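Local atomic coordinates of HMG-CoA Lyase (Bacillus subtilis subsp. subtilis, PDB entry 1YDO), a protein that belongs to the HMGL-like family and is built as a parallel beta/alpha barrel of the TIM type. Residues E28-W33 against L59-D64; M102-T107 against I160-A165; E119-L124 against F167-S172. All coordinates share one frame; numbering follows the deposited sequence.

Overall arrangement
All three contacts lie toward the outside of the TIM-type barrel, their centres about 17 or 18 Å from the centre of the chain; contact 2 also takes in the end of strand 97-103. Contact 1 stands alone, joining helix 27-38 to the turn that leads into helix 62-68. Its centre is about 31 Å from that of contact 2, on the opposite side of the chain's centre, and about 29 Å from that of contact 3. Contacts 2 and 3 are neighbours, with centres about 10 Å apart, and share helix 156-169. They touch directly: Ala165 CB lies 3.6 Å from Leu121 CD1, and Met102 SE 3.7 Å from Leu124 CD1, so one apolar layer runs through both.

Contact 1: residues E28-W33 against L59-D64; sequences EDKITW and LRDAID
Lys30 reaches from helix 27-38 to Asp61 and Leu59. Its CG stands anti to the carbonyl carbon (chi1 -75°), and the chain then runs extended as far as CE before a bend in the last torsion (chi4 72°) turns the ammonium group onto the carboxylate of Asp61, which approaches from the opposite direction. The salt bridge is uneven: NZ of Lys30 is 3.0 Å from OD1 of Asp61, on the syn side of that oxygen and 20° out of the carboxylate plane. The bond from Lys30 NZ to Asp61 OD2, at 3.4 Å, is weak. NZ also donates to the backbone carbonyls of Ile25 and Ala58, so the buried ammonium group is held by main-chain oxygens as well as by the carboxylate, a setting that would probably favour its charged form. One carbon back from the ammonium group, CE of Lys30 packs against CD2 of Leu59 at 3.5 Å, the two chains crossing at a slant.

In the fold, helix 27-38 comes after strand 8-11 and the short helix 13-17, and the contact joins it to the turn leading into helix 62-68, on the outside of the barrel. Asp61 occupies the N-cap position of the second helix, but its side chain makes no capping bond there and is turned to the lysine instead. Leu59 to Ala62 forms a type I beta turn, closed by a weak bond from Ala62 N to Leu59 O at 3.4 Å.

Farther along the first helix, Thr32 OG1 bonds to Glu28 O at 3.2 Å from above the carbonyl plane; Thr32 N shares that acceptor. Trp33 faces another neighbour, its side chain touching Ile280 and its NE1 bonding to Ala276 O, which joins this helix to helix 270-284.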
ATOM      1  N   GLU A  28      28.054  -7.012 -14.703  1.00 46.17           N
ATOM      2  CA  GLU A  28      28.795  -6.965 -13.445  1.00 46.46           C
ATOM      3  C   GLU A  28      27.954  -6.396 -12.321  1.00 44.61           C
ATOM      4  O   GLU A  28      27.824  -7.011 -11.268  1.00 45.86           O
ATOM      5  CB  GLU A  28      30.087  -6.147 -13.605  1.00 50.03           C
ATOM      6  CG  GLU A  28      31.092  -6.773 -14.573  1.00 52.76           C
ATOM      7  CD  GLU A  28      31.364  -8.242 -14.251  1.00 54.47           C
ATOM      8  OE1 GLU A  28      31.828  -8.535 -13.120  1.00 55.18           O
ATOM      9  OE2 GLU A  28      31.109  -9.095 -15.134  1.00 53.74           O
ATOM     10  N   ASP A  29      27.380  -5.221 -12.553  1.00 42.89           N
ATOM     11  CA  ASP A  29      26.541  -4.558 -11.560  1.00 41.96           C
ATOM     12  C   ASP A  29      25.494  -5.508 -10.987  1.00 41.00           C
ATOM     13  O   ASP A  29      25.203  -5.476  -9.795  1.00 40.73           O
ATOM     14  CB  ASP A  29      25.833  -3.349 -12.175  1.00 41.17           C
ATOM     15  CG  ASP A  29      26.773  -2.210 -12.450  1.00 41.57           C
ATOM     16  OD1 ASP A  29      26.363  -1.249 -13.140  1.00 39.81           O
ATOM     17  OD2 ASP A  29      27.926  -2.268 -11.960  1.00 42.57           O
ATOM     18  N   LYS A  30      24.911  -6.340 -11.841  1.00 39.72           N
ATOM     19  CA  LYS A  30      23.909  -7.280 -11.367  1.00 38.73           C
ATOM     20  C   LYS A  30      24.544  -8.072 -10.232  1.00 39.56           C
ATOM     21  O   LYS A  30      23.992  -8.160  -9.134  1.00 39.81           O
ATOM     22  CB  LYS A  30      23.475  -8.242 -12.472  1.00 37.40           C
ATOM     23  CG  LYS A  30      22.557  -7.651 -13.538  1.00 35.99           C
ATOM     24  CD  LYS A  30      21.959  -8.797 -14.364  1.00 37.03           C
ATOM     25  CE  LYS A  30      21.025  -8.344 -15.494  1.00 37.65           C
ATOM     26  NZ  LYS A  30      21.725  -7.698 -16.645  1.00 36.17           N
ATOM     27  N   ILE A  31      25.721  -8.635 -10.497  1.00 39.70           N
ATOM     28  CA  ILE A  31      26.442  -9.415  -9.505  1.00 39.46           C
ATOM     29  C   ILE A  31      26.666  -8.601  -8.242  1.00 39.19           C
ATOM     30  O   ILE A  31      26.342  -9.041  -7.137  1.00 39.78           O
ATOM     31  CB  ILE A  31      27.799  -9.858 -10.046  1.00 40.18           C
ATOM     32  CG1 ILE A  31      27.586 -10.665 -11.323  1.00 41.63           C
ATOM     33  CG2 ILE A  31      28.536 -10.693  -8.999  1.00 41.22           C
ATOM     34  CD1 ILE A  31      28.857 -11.004 -12.036  1.00 41.80           C
ATOM     35  N   THR A  32      27.215  -7.406  -8.405  1.00 37.94           N
ATOM     36  CA  THR A  32      27.483  -6.557  -7.263  1.00 37.60           C
ATOM     37  C   THR A  32      26.237  -6.340  -6.406  1.00 38.20           C
ATOM     38  O   THR A  32      26.326  -6.299  -5.174  1.00 38.54           O
ATOM     39  CB  THR A  32      27.989  -5.201  -7.709  1.00 37.31           C
ATOM     40  OG1 THR A  32      28.989  -5.365  -8.725  1.00 39.59           O
ATOM     41  CG2 THR A  32      28.579  -4.478  -6.531  1.00 36.23           C
ATOM     42  N   TRP A  33      25.080  -6.205  -7.057  1.00 37.54           N
ATOM     43  CA  TRP A  33      23.812  -5.978  -6.352  1.00 36.90           C
ATOM     44  C   TRP A  33      23.267  -7.225  -5.686  1.00 37.54           C
ATOM     45  O   TRP A  33      22.708  -7.157  -4.585  1.00 36.25           O
ATOM     46  CB  TRP A  33      22.754  -5.436  -7.309  1.00 34.53           C
ATOM     47  CG  TRP A  33      21.467  -5.119  -6.652  1.00 30.64           C
ATOM     48  CD1 TRP A  33      21.276  -4.327  -5.567  1.00 30.02           C
ATOM     49  CD2 TRP A  33      20.172  -5.533  -7.083  1.00 30.90           C
ATOM     50  NE1 TRP A  33      19.932  -4.215  -5.292  1.00 29.48           N
ATOM     51  CE2 TRP A  33      19.236  -4.953  -6.206  1.00 29.91           C
ATOM     52  CE3 TRP A  33      19.711  -6.343  -8.124  1.00 31.44           C
ATOM     53  CZ2 TRP A  33      17.866  -5.150  -6.346  1.00 31.73           C
ATOM     54  CZ3 TRP A  33      18.340  -6.537  -8.265  1.00 31.59           C
ATOM     55  CH2 TRP A  33      17.438  -5.947  -7.378  1.00 32.38           C
ATOM     56  N   LEU A  59      18.144  -9.965 -19.480  1.00 56.26           N
ATOM     57  CA  LEU A  59      18.791 -10.972 -18.668  1.00 57.17           C
ATOM     58  C   LEU A  59      19.515 -11.993 -19.539  1.00 57.15           C
ATOM     59  O   LEU A  59      19.480 -13.189 -19.269  1.00 57.55           O
ATOM     60  CB  LEU A  59      17.746 -11.658 -17.782  1.00 56.92           C
ATOM     61  CG  LEU A  59      17.098 -10.808 -16.677  1.00 56.32           C
ATOM     62  CD1 LEU A  59      15.981 -11.608 -16.002  1.00 57.12           C
ATOM     63  CD2 LEU A  59      18.151 -10.399 -15.649  1.00 55.25           C
ATOM     64  N   ARG A  60      20.174 -11.515 -20.589  1.00 57.61           N
ATOM     65  CA  ARG A  60      20.902 -12.412 -21.475  1.00 58.36           C
ATOM     66  C   ARG A  60      22.152 -12.965 -20.811  1.00 58.56           C
ATOM     67  O   ARG A  60      22.734 -13.944 -21.283  1.00 58.99           O
ATOM     68  CB  ARG A  60      21.273 -11.695 -22.776  1.00 58.32           C
ATOM     69  CG  ARG A  60      21.819 -10.296 -22.602  1.00 59.19           C
ATOM     70  CD  ARG A  60      21.848  -9.574 -23.947  1.00 60.45           C
ATOM     71  NE  ARG A  60      22.081  -8.124 -23.833  1.00 63.57           N
ATOM     72  CZ  ARG A  60      23.263  -7.544 -23.597  1.00 62.81           C
ATOM     73  NH1 ARG A  60      24.356  -8.283 -23.445  1.00 61.01           N
ATOM     74  NH2 ARG A  60      23.349  -6.218 -23.516  1.00 61.91           N
ATOM     75  N   ASP A  61      22.545 -12.347 -19.701  1.00 58.25           N
ATOM     76  CA  ASP A  61      23.735 -12.770 -18.972  1.00 57.35           C
ATOM     77  C   ASP A  61      23.428 -13.730 -17.841  1.00 56.26           C
ATOM     78  O   ASP A  61      24.167 -13.802 -16.862  1.00 55.67           O
ATOM     79  CB  ASP A  61      24.485 -11.543 -18.429  1.00 58.20           C
ATOM     80  CG  ASP A  61      23.597 -10.617 -17.608  1.00 57.54           C
ATOM     81  OD1 ASP A  61      24.063  -9.502 -17.290  1.00 55.30           O
ATOM     82  OD2 ASP A  61      22.451 -11.002 -17.283  1.00 58.43           O
ATOM     83  N   ALA A  62      22.349 -14.486 -17.992  1.00 55.54           N
ATOM     84  CA  ALA A  62      21.949 -15.430 -16.956  1.00 56.41           C
ATOM     85  C   ALA A  62      23.081 -16.361 -16.519  1.00 56.44           C
ATOM     86  O   ALA A  62      23.453 -16.385 -15.345  1.00 56.82           O
ATOM     87  CB  ALA A  62      20.754 -16.256 -17.433  1.00 56.08           C
ATOM     88  N   ILE A  63      23.613 -17.136 -17.460  1.00 56.29           N
ATOM     89  CA  ILE A  63      24.681 -18.077 -17.151  1.00 55.85           C
ATOM     90  C   ILE A  63      25.911 -17.398 -16.541  1.00 55.11           C
ATOM     91  O   ILE A  63      26.587 -17.974 -15.687  1.00 54.13           O
ATOM     92  CB  ILE A  63      25.104 -18.873 -18.407  1.00 56.09           C
ATOM     93  CG1 ILE A  63      25.144 -17.958 -19.637  1.00 56.99           C
ATOM     94  CG2 ILE A  63      24.163 -20.042 -18.615  1.00 56.38           C
ATOM     95  CD1 ILE A  63      23.776 -17.527 -20.170  1.00 56.24           C
ATOM     96  N   ASP A  64      26.189 -16.176 -16.981  1.00 54.72           N
ATOM     97  CA  ASP A  64      27.326 -15.423 -16.472  1.00 56.03           C
ATOM     98  C   ASP A  64      27.103 -14.975 -15.022  1.00 56.66           C
ATOM     99  O   ASP A  64      27.988 -15.111 -14.161  1.00 57.32           O
ATOM    100  CB  ASP A  64      27.594 -14.193 -17.352  1.00 56.81           C
ATOM    101  CG  ASP A  64      28.130 -14.555 -18.733  1.00 57.17           C
ATOM    102  OD1 ASP A  64      29.215 -15.171 -18.823  1.00 59.52           O
ATOM    103  OD2 ASP A  64      27.462 -14.224 -19.736  1.00 56.27           O
TER

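Contact 2: residues M102-T107 against I160-A165; sequences MSASET and IRLSEA
The helical turn that carries Leu162 toward Met102 and Ala104 is closed by the backbone bond from Glu164 N to Ile160 O, 2.8 Å long. From this turn the leucine side chain points at the end of strand 97-103, its CG placed on the backbone-N side (chi1 -64°). CD1 of Leu162 rests on the backbone where the chain leaves the strand, 3.4 Å from CA of Ala104; the same CD1 is 4.0 Å from CB of that alanine and 4.0 Å from the carbonyl oxygen of Ser103. The terminal methyl of the selenomethionine at position 102 sits by both leucine methyls, Met102 CE lying 3.9 Å from Leu162 CD2 and 4.0 Å from Leu162 CD1. That methyl arrives because the Met102 chain, otherwise extended beyond CG, bends at its last torsion (chi3 -78°), and the two side chains pass each other at an angle. No hydrogen bond spans the two segments; what joins them is apolar packing among buried residues.

Several polar groups beside the contact are bonded to other parts of the chain. Ser105 is the N-cap of helix 106-110, its OG accepting from His108 N, while Glu106 OE2 bonds to Thr117 OG1. Arg161 NH1 stands 5.4 Å from Glu106 OE2, too far for a direct ion pair, although the opposite charges may attract weakly.

Backbone bonds from Met102 and Ala104 to Ser143 hold the strand end against strand 137-143. A helix of the outer layer laid, through a branched apolar side chain, on the chain just where strand 97-103 ends, a strand adjacent to 137-143, is the packing expected of a parallel beta/alpha barrel.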
HETATM    1  N   MSE A 102       3.744 -21.180 -15.573  1.00 47.74           N
HETATM    2  CA  MSE A 102       2.679 -21.280 -16.558  1.00 49.56           C
HETATM    3  C   MSE A 102       1.529 -20.415 -16.096  1.00 49.22           C
HETATM    4  O   MSE A 102       1.508 -19.947 -14.964  1.00 48.93           O
HETATM    5  CB  MSE A 102       2.213 -22.727 -16.708  1.00 52.48           C
HETATM    6  CG  MSE A 102       1.435 -23.256 -15.527  1.00 56.90           C
HETATM    7 SE   MSE A 102       0.726 -25.018 -15.889  1.00 64.17          SE
HETATM    8  CE  MSE A 102      -0.788 -24.495 -17.004  1.00 60.67           C
ATOM      9  N   SER A 103       0.566 -20.203 -16.978  1.00 49.36           N
ATOM     10  CA  SER A 103      -0.578 -19.388 -16.630  1.00 48.73           C
ATOM     11  C   SER A 103      -1.836 -20.221 -16.395  1.00 48.92           C
ATOM     12  O   SER A 103      -2.035 -21.269 -17.019  1.00 49.03           O
ATOM     13  CB  SER A 103      -0.829 -18.359 -17.731  1.00 48.26           C
ATOM     14  OG  SER A 103      -1.969 -17.564 -17.436  1.00 47.23           O
ATOM     15  N   ALA A 104      -2.673 -19.752 -15.476  1.00 49.15           N
ATOM     16  CA  ALA A 104      -3.930 -20.422 -15.162  1.00 49.29           C
ATOM     17  C   ALA A 104      -4.893 -20.158 -16.319  1.00 49.90           C
ATOM     18  O   ALA A 104      -5.685 -21.021 -16.700  1.00 48.13           O
ATOM     19  CB  ALA A 104      -4.500 -19.868 -13.866  1.00 49.23           C
ATOM     20  N   SER A 105      -4.810 -18.943 -16.860  1.00 51.55           N
ATOM     21  CA  SER A 105      -5.633 -18.517 -17.987  1.00 52.51           C
ATOM     22  C   SER A 105      -5.074 -19.100 -19.280  1.00 54.47           C
ATOM     23  O   SER A 105      -3.868 -19.010 -19.549  1.00 54.24           O
ATOM     24  CB  SER A 105      -5.651 -16.992 -18.085  1.00 50.67           C
ATOM     25  OG  SER A 105      -5.700 -16.574 -19.433  1.00 47.63           O
ATOM     26  N   GLU A 106      -5.945 -19.701 -20.085  1.00 56.54           N
ATOM     27  CA  GLU A 106      -5.516 -20.293 -21.349  1.00 58.31           C
ATOM     28  C   GLU A 106      -4.973 -19.201 -22.269  1.00 58.24           C
ATOM     29  O   GLU A 106      -3.874 -19.317 -22.806  1.00 57.59           O
ATOM     30  CB  GLU A 106      -6.698 -20.992 -22.030  1.00 61.02           C
ATOM     31  CG  GLU A 106      -6.296 -21.959 -23.144  1.00 64.37           C
ATOM     32  CD  GLU A 106      -5.890 -23.317 -22.617  1.00 67.20           C
ATOM     33  OE1 GLU A 106      -5.159 -24.043 -23.338  1.00 69.80           O
ATOM     34  OE2 GLU A 106      -6.310 -23.670 -21.487  1.00 67.20           O
ATOM     35  N   THR A 107      -5.756 -18.136 -22.432  1.00 58.77           N
ATOM     36  CA  THR A 107      -5.379 -17.023 -23.299  1.00 58.62           C
ATOM     37  C   THR A 107      -4.032 -16.423 -22.918  1.00 58.69           C
ATOM     38  O   THR A 107      -3.182 -16.199 -23.777  1.00 57.18           O
ATOM     39  CB  THR A 107      -6.444 -15.917 -23.268  1.00 58.38           C
ATOM     40  OG1 THR A 107      -7.732 -16.501 -23.493  1.00 58.39           O
ATOM     41  CG2 THR A 107      -6.171 -14.879 -24.352  1.00 57.36           C
ATOM     42  N   ILE A 160      -7.611 -24.639  -8.916  1.00 48.50           N
ATOM     43  CA  ILE A 160      -7.609 -25.888  -8.175  1.00 49.09           C
ATOM     44  C   ILE A 160      -7.133 -27.014  -9.074  1.00 50.00           C
ATOM     45  O   ILE A 160      -6.217 -27.761  -8.731  1.00 49.82           O
ATOM     46  CB  ILE A 160      -9.015 -26.227  -7.676  1.00 49.08           C
ATOM     47  CG1 ILE A 160      -9.602 -25.034  -6.919  1.00 48.81           C
ATOM     48  CG2 ILE A 160      -8.959 -27.434  -6.764  1.00 48.05           C
ATOM     49  CD1 ILE A 160      -8.858 -24.700  -5.662  1.00 49.60           C
ATOM     50  N   ARG A 161      -7.769 -27.126 -10.233  1.00 51.63           N
ATOM     51  CA  ARG A 161      -7.428 -28.151 -11.207  1.00 52.92           C
ATOM     52  C   ARG A 161      -5.917 -28.181 -11.414  1.00 53.36           C
ATOM     53  O   ARG A 161      -5.249 -29.155 -11.057  1.00 53.34           O
ATOM     54  CB  ARG A 161      -8.138 -27.859 -12.536  1.00 54.35           C
ATOM     55  CG  ARG A 161      -8.107 -29.000 -13.545  1.00 55.49           C
ATOM     56  CD  ARG A 161      -8.983 -28.698 -14.766  1.00 57.35           C
ATOM     57  NE  ARG A 161      -8.388 -27.745 -15.707  1.00 58.92           N
ATOM     58  CZ  ARG A 161      -7.367 -28.020 -16.523  1.00 60.70           C
ATOM     59  NH1 ARG A 161      -6.902 -27.080 -17.342  1.00 60.74           N
ATOM     60  NH2 ARG A 161      -6.807 -29.229 -16.528  1.00 60.43           N
ATOM     61  N   LEU A 162      -5.386 -27.101 -11.981  1.00 53.98           N
ATOM     62  CA  LEU A 162      -3.954 -26.984 -12.257  1.00 54.62           C
ATOM     63  C   LEU A 162      -3.129 -27.221 -11.003  1.00 54.89           C
ATOM     64  O   LEU A 162      -2.194 -28.020 -11.007  1.00 55.51           O
ATOM     65  CB  LEU A 162      -3.640 -25.595 -12.821  1.00 54.80           C
ATOM     66  CG  LEU A 162      -4.278 -25.249 -14.171  1.00 55.08           C
ATOM     67  CD1 LEU A 162      -3.916 -23.809 -14.533  1.00 54.65           C
ATOM     68  CD2 LEU A 162      -3.790 -26.227 -15.251  1.00 54.73           C
ATOM     69  N   SER A 163      -3.482 -26.527  -9.929  1.00 54.73           N
ATOM     70  CA  SER A 163      -2.770 -26.680  -8.675  1.00 54.75           C
ATOM     71  C   SER A 163      -2.648 -28.154  -8.273  1.00 54.48           C
ATOM     72  O   SER A 163      -1.601 -28.580  -7.801  1.00 54.21           O
ATOM     73  CB  SER A 163      -3.483 -25.886  -7.586  1.00 55.37           C
ATOM     74  OG  SER A 163      -3.585 -24.519  -7.956  1.00 56.83           O
ATOM     75  N   GLU A 164      -3.713 -28.932  -8.461  1.00 54.54           N
ATOM     76  CA  GLU A 164      -3.663 -30.348  -8.107  1.00 54.83           C
ATOM     77  C   GLU A 164      -2.636 -31.052  -8.985  1.00 53.65           C
ATOM     78  O   GLU A 164      -1.834 -31.857  -8.506  1.00 52.47           O
ATOM     79  CB  GLU A 164      -5.044 -31.016  -8.252  1.00 57.29           C
ATOM     80  CG  GLU A 164      -6.003 -30.724  -7.076  1.00 61.23           C
ATOM     81  CD  GLU A 164      -6.848 -31.934  -6.619  1.00 63.49           C
ATOM     82  OE1 GLU A 164      -7.545 -31.816  -5.574  1.00 63.61           O
ATOM     83  OE2 GLU A 164      -6.821 -32.992  -7.291  1.00 63.37           O
ATOM     84  N   ALA A 165      -2.657 -30.744 -10.274  1.00 51.99           N
ATOM     85  CA  ALA A 165      -1.697 -31.349 -11.173  1.00 51.01           C
ATOM     86  C   ALA A 165      -0.295 -30.948 -10.720  1.00 50.23           C
ATOM     87  O   ALA A 165       0.542 -31.803 -10.460  1.00 50.06           O
ATOM     88  CB  ALA A 165      -1.941 -30.881 -12.600  1.00 51.87           C
TER

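Contact 3: residues E119-L124 against F167-S172; sequences ESLHIL and FEFGIS
Next to the Schellman motif that ends helix 156-169, Phe169 reaches across to Leu121 and Leu124 of helix 117-133, joining two outer helices of the barrel. The motif turns on Gly170, whose positive phi (120°) takes the chain out of the helix while its N bonds back to Phe167 O at 3.1 Å. Phe169, the residue before it, directs its side chain toward helix 117-133, and the ring leads with its far end, CE1 and CZ.

Both the side chain and the carbonyl oxygen of Leu121 meet the ring. CG of Leu121 is 3.5 Å from CZ of Phe169, and CD1 of Leu121 is likewise 3.5 Å from CE1 of Phe169. The carbonyl oxygen of Leu121 lies 3.2 Å from CE1 of Phe169, set obliquely to the ring plane. With CG turned away from the backbone N (chi1 -170°), Leu121 lays CG and its CD1 branch against the ring. Nearly one turn farther on, the backbone carbon C of Leu124 approaches CD1 of Phe169 more loosely, at 4.3 Å.

Lys125 and Asn128 of the same helix also touch the ring, extending its contact along helix 117-133. Beyond the motif, Gly170 O accepts from Gln132 NE2, a polar tie between the same two parts of the fold.

No hydrogen bond or ion pair links the two segments, so their association probably rests mainly on van der Waals packing and the exclusion of water from a partly buried aromatic ring, perhaps helped by the carbonyl oxygen near CE1.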
ATOM      1  N   GLU A 119      -0.412 -28.461 -22.644  1.00 61.98           N
ATOM      2  CA  GLU A 119       0.921 -28.568 -23.197  1.00 62.60           C
ATOM      3  C   GLU A 119       1.936 -28.120 -22.172  1.00 62.42           C
ATOM      4  O   GLU A 119       2.906 -28.827 -21.908  1.00 62.81           O
ATOM      5  CB  GLU A 119       1.038 -27.715 -24.448  1.00 64.39           C
ATOM      6  CG  GLU A 119       0.187 -28.218 -25.600  1.00 66.15           C
ATOM      7  CD  GLU A 119       0.260 -27.308 -26.815  1.00 67.70           C
ATOM      8  OE1 GLU A 119       1.386 -27.046 -27.305  1.00 67.60           O
ATOM      9  OE2 GLU A 119      -0.812 -26.862 -27.282  1.00 67.60           O
ATOM     10  N   SER A 120       1.720 -26.945 -21.589  1.00 61.79           N
ATOM     11  CA  SER A 120       2.647 -26.447 -20.579  1.00 61.14           C
ATOM     12  C   SER A 120       2.697 -27.425 -19.421  1.00 60.12           C
ATOM     13  O   SER A 120       3.771 -27.785 -18.939  1.00 59.98           O
ATOM     14  CB  SER A 120       2.215 -25.072 -20.060  1.00 60.71           C
ATOM     15  OG  SER A 120       2.457 -24.064 -21.017  1.00 60.59           O
ATOM     16  N   LEU A 121       1.525 -27.855 -18.980  1.00 59.28           N
ATOM     17  CA  LEU A 121       1.452 -28.785 -17.869  1.00 59.35           C
ATOM     18  C   LEU A 121       2.384 -29.950 -18.155  1.00 58.87           C
ATOM     19  O   LEU A 121       3.174 -30.366 -17.310  1.00 57.88           O
ATOM     20  CB  LEU A 121       0.022 -29.291 -17.702  1.00 59.05           C
ATOM     21  CG  LEU A 121      -0.293 -30.090 -16.435  1.00 59.80           C
ATOM     22  CD1 LEU A 121      -0.158 -29.211 -15.193  1.00 60.38           C
ATOM     23  CD2 LEU A 121      -1.705 -30.621 -16.533  1.00 59.74           C
ATOM     24  N   HIS A 122       2.292 -30.461 -19.371  1.00 59.66           N
ATOM     25  CA  HIS A 122       3.115 -31.583 -19.782  1.00 60.49           C
ATOM     26  C   HIS A 122       4.606 -31.239 -19.720  1.00 59.76           C
ATOM     27  O   HIS A 122       5.430 -32.072 -19.337  1.00 59.03           O
ATOM     28  CB  HIS A 122       2.721 -32.011 -21.200  1.00 61.86           C
ATOM     29  CG  HIS A 122       3.354 -33.294 -21.644  1.00 63.75           C
ATOM     30  ND1 HIS A 122       4.451 -33.334 -22.468  1.00 64.71           N
ATOM     31  CD2 HIS A 122       3.037 -34.584 -21.361  1.00 64.62           C
ATOM     32  CE1 HIS A 122       4.794 -34.599 -22.680  1.00 65.51           C
ATOM     33  NE2 HIS A 122       3.953 -35.370 -22.020  1.00 65.71           N
ATOM     34  N   ILE A 123       4.946 -30.010 -20.095  1.00 59.21           N
ATOM     35  CA  ILE A 123       6.334 -29.576 -20.079  1.00 58.38           C
ATOM     36  C   ILE A 123       6.854 -29.585 -18.649  1.00 58.08           C
ATOM     37  O   ILE A 123       7.810 -30.294 -18.321  1.00 57.09           O
ATOM     38  CB  ILE A 123       6.493 -28.138 -20.637  1.00 58.17           C
ATOM     39  CG1 ILE A 123       5.750 -27.995 -21.963  1.00 58.01           C
ATOM     40  CG2 ILE A 123       7.971 -27.818 -20.822  1.00 58.10           C
ATOM     41  CD1 ILE A 123       6.227 -28.931 -23.063  1.00 58.74           C
ATOM     42  N   LEU A 124       6.207 -28.788 -17.803  1.00 57.83           N
ATOM     43  CA  LEU A 124       6.583 -28.672 -16.401  1.00 58.51           C
ATOM     44  C   LEU A 124       6.688 -30.041 -15.765  1.00 58.63           C
ATOM     45  O   LEU A 124       7.611 -30.312 -14.998  1.00 58.46           O
ATOM     46  CB  LEU A 124       5.548 -27.842 -15.639  1.00 58.35           C
ATOM     47  CG  LEU A 124       5.200 -26.468 -16.219  1.00 57.47           C
ATOM     48  CD1 LEU A 124       4.330 -25.732 -15.211  1.00 57.56           C
ATOM     49  CD2 LEU A 124       6.467 -25.672 -16.525  1.00 56.39           C
ATOM     50  N   PHE A 167       0.957 -30.028  -7.959  1.00 48.05           N
ATOM     51  CA  PHE A 167       1.409 -30.712  -6.763  1.00 48.38           C
ATOM     52  C   PHE A 167       1.622 -32.188  -7.005  1.00 49.79           C
ATOM     53  O   PHE A 167       2.525 -32.796  -6.427  1.00 49.73           O
ATOM     54  CB  PHE A 167       0.425 -30.485  -5.623  1.00 45.89           C
ATOM     55  CG  PHE A 167       0.686 -29.228  -4.862  1.00 45.27           C
ATOM     56  CD1 PHE A 167       1.888 -29.060  -4.179  1.00 44.14           C
ATOM     57  CD2 PHE A 167      -0.258 -28.206  -4.827  1.00 45.30           C
ATOM     58  CE1 PHE A 167       2.150 -27.895  -3.472  1.00 42.85           C
ATOM     59  CE2 PHE A 167      -0.006 -27.032  -4.119  1.00 44.24           C
ATOM     60  CZ  PHE A 167       1.202 -26.876  -3.439  1.00 42.81           C
ATOM     61  N   GLU A 168       0.795 -32.754  -7.875  1.00 51.92           N
ATOM     62  CA  GLU A 168       0.875 -34.172  -8.220  1.00 53.63           C
ATOM     63  C   GLU A 168       2.218 -34.521  -8.874  1.00 52.82           C
ATOM     64  O   GLU A 168       2.707 -35.644  -8.744  1.00 53.08           O
ATOM     65  CB  GLU A 168      -0.277 -34.542  -9.167  1.00 56.34           C
ATOM     66  CG  GLU A 168      -0.408 -36.037  -9.478  1.00 59.85           C
ATOM     67  CD  GLU A 168      -1.010 -36.314 -10.856  1.00 61.94           C
ATOM     68  OE1 GLU A 168      -2.128 -35.816 -11.143  1.00 61.40           O
ATOM     69  OE2 GLU A 168      -0.356 -37.037 -11.653  1.00 64.48           O
ATOM     70  N   PHE A 169       2.805 -33.562  -9.584  1.00 52.18           N
ATOM     71  CA  PHE A 169       4.092 -33.772 -10.248  1.00 50.83           C
ATOM     72  C   PHE A 169       5.228 -33.936  -9.227  1.00 50.31           C
ATOM     73  O   PHE A 169       6.204 -34.635  -9.486  1.00 50.00           O
ATOM     74  CB  PHE A 169       4.410 -32.593 -11.180  1.00 49.98           C
ATOM     75  CG  PHE A 169       3.472 -32.458 -12.357  1.00 50.88           C
ATOM     76  CD1 PHE A 169       3.488 -31.301 -13.146  1.00 51.19           C
ATOM     77  CD2 PHE A 169       2.580 -33.476 -12.685  1.00 51.69           C
ATOM     78  CE1 PHE A 169       2.628 -31.157 -14.244  1.00 50.12           C
ATOM     79  CE2 PHE A 169       1.716 -33.341 -13.782  1.00 51.94           C
ATOM     80  CZ  PHE A 169       1.741 -32.177 -14.562  1.00 50.24           C
ATOM     81  N   GLY A 170       5.102 -33.287  -8.073  1.00 49.73           N
ATOM     82  CA  GLY A 170       6.138 -33.400  -7.065  1.00 48.70           C
ATOM     83  C   GLY A 170       6.777 -32.080  -6.684  1.00 48.46           C
ATOM     84  O   GLY A 170       7.780 -32.050  -5.961  1.00 49.43           O
ATOM     85  N   ILE A 171       6.208 -30.977  -7.157  1.00 47.50           N
ATOM     86  CA  ILE A 171       6.750 -29.662  -6.836  1.00 46.53           C
ATOM     87  C   ILE A 171       6.743 -29.474  -5.329  1.00 44.94           C
ATOM     88  O   ILE A 171       6.029 -30.167  -4.616  1.00 45.65           O
ATOM     89  CB  ILE A 171       5.908 -28.552  -7.466  1.00 47.38           C
ATOM     90  CG1 ILE A 171       4.457 -28.692  -7.002  1.00 48.17           C
ATOM     91  CG2 ILE A 171       6.020 -28.611  -8.988  1.00 46.26           C
ATOM     92  CD1 ILE A 171       3.570 -27.527  -7.412  1.00 50.32           C
ATOM     93  N   SER A 172       7.526 -28.529  -4.838  1.00 43.43           N
ATOM     94  CA  SER A 172       7.580 -28.318  -3.403  1.00 42.78           C
ATOM     95  C   SER A 172       6.773 -27.114  -2.921  1.00 40.90           C
ATOM     96  O   SER A 172       6.330 -27.071  -1.768  1.00 40.89           O
ATOM     97  CB  SER A 172       9.037 -28.175  -2.970  1.00 44.11           C
ATOM     98  OG  SER A 172       9.800 -29.272  -3.447  1.00 47.62           O
TER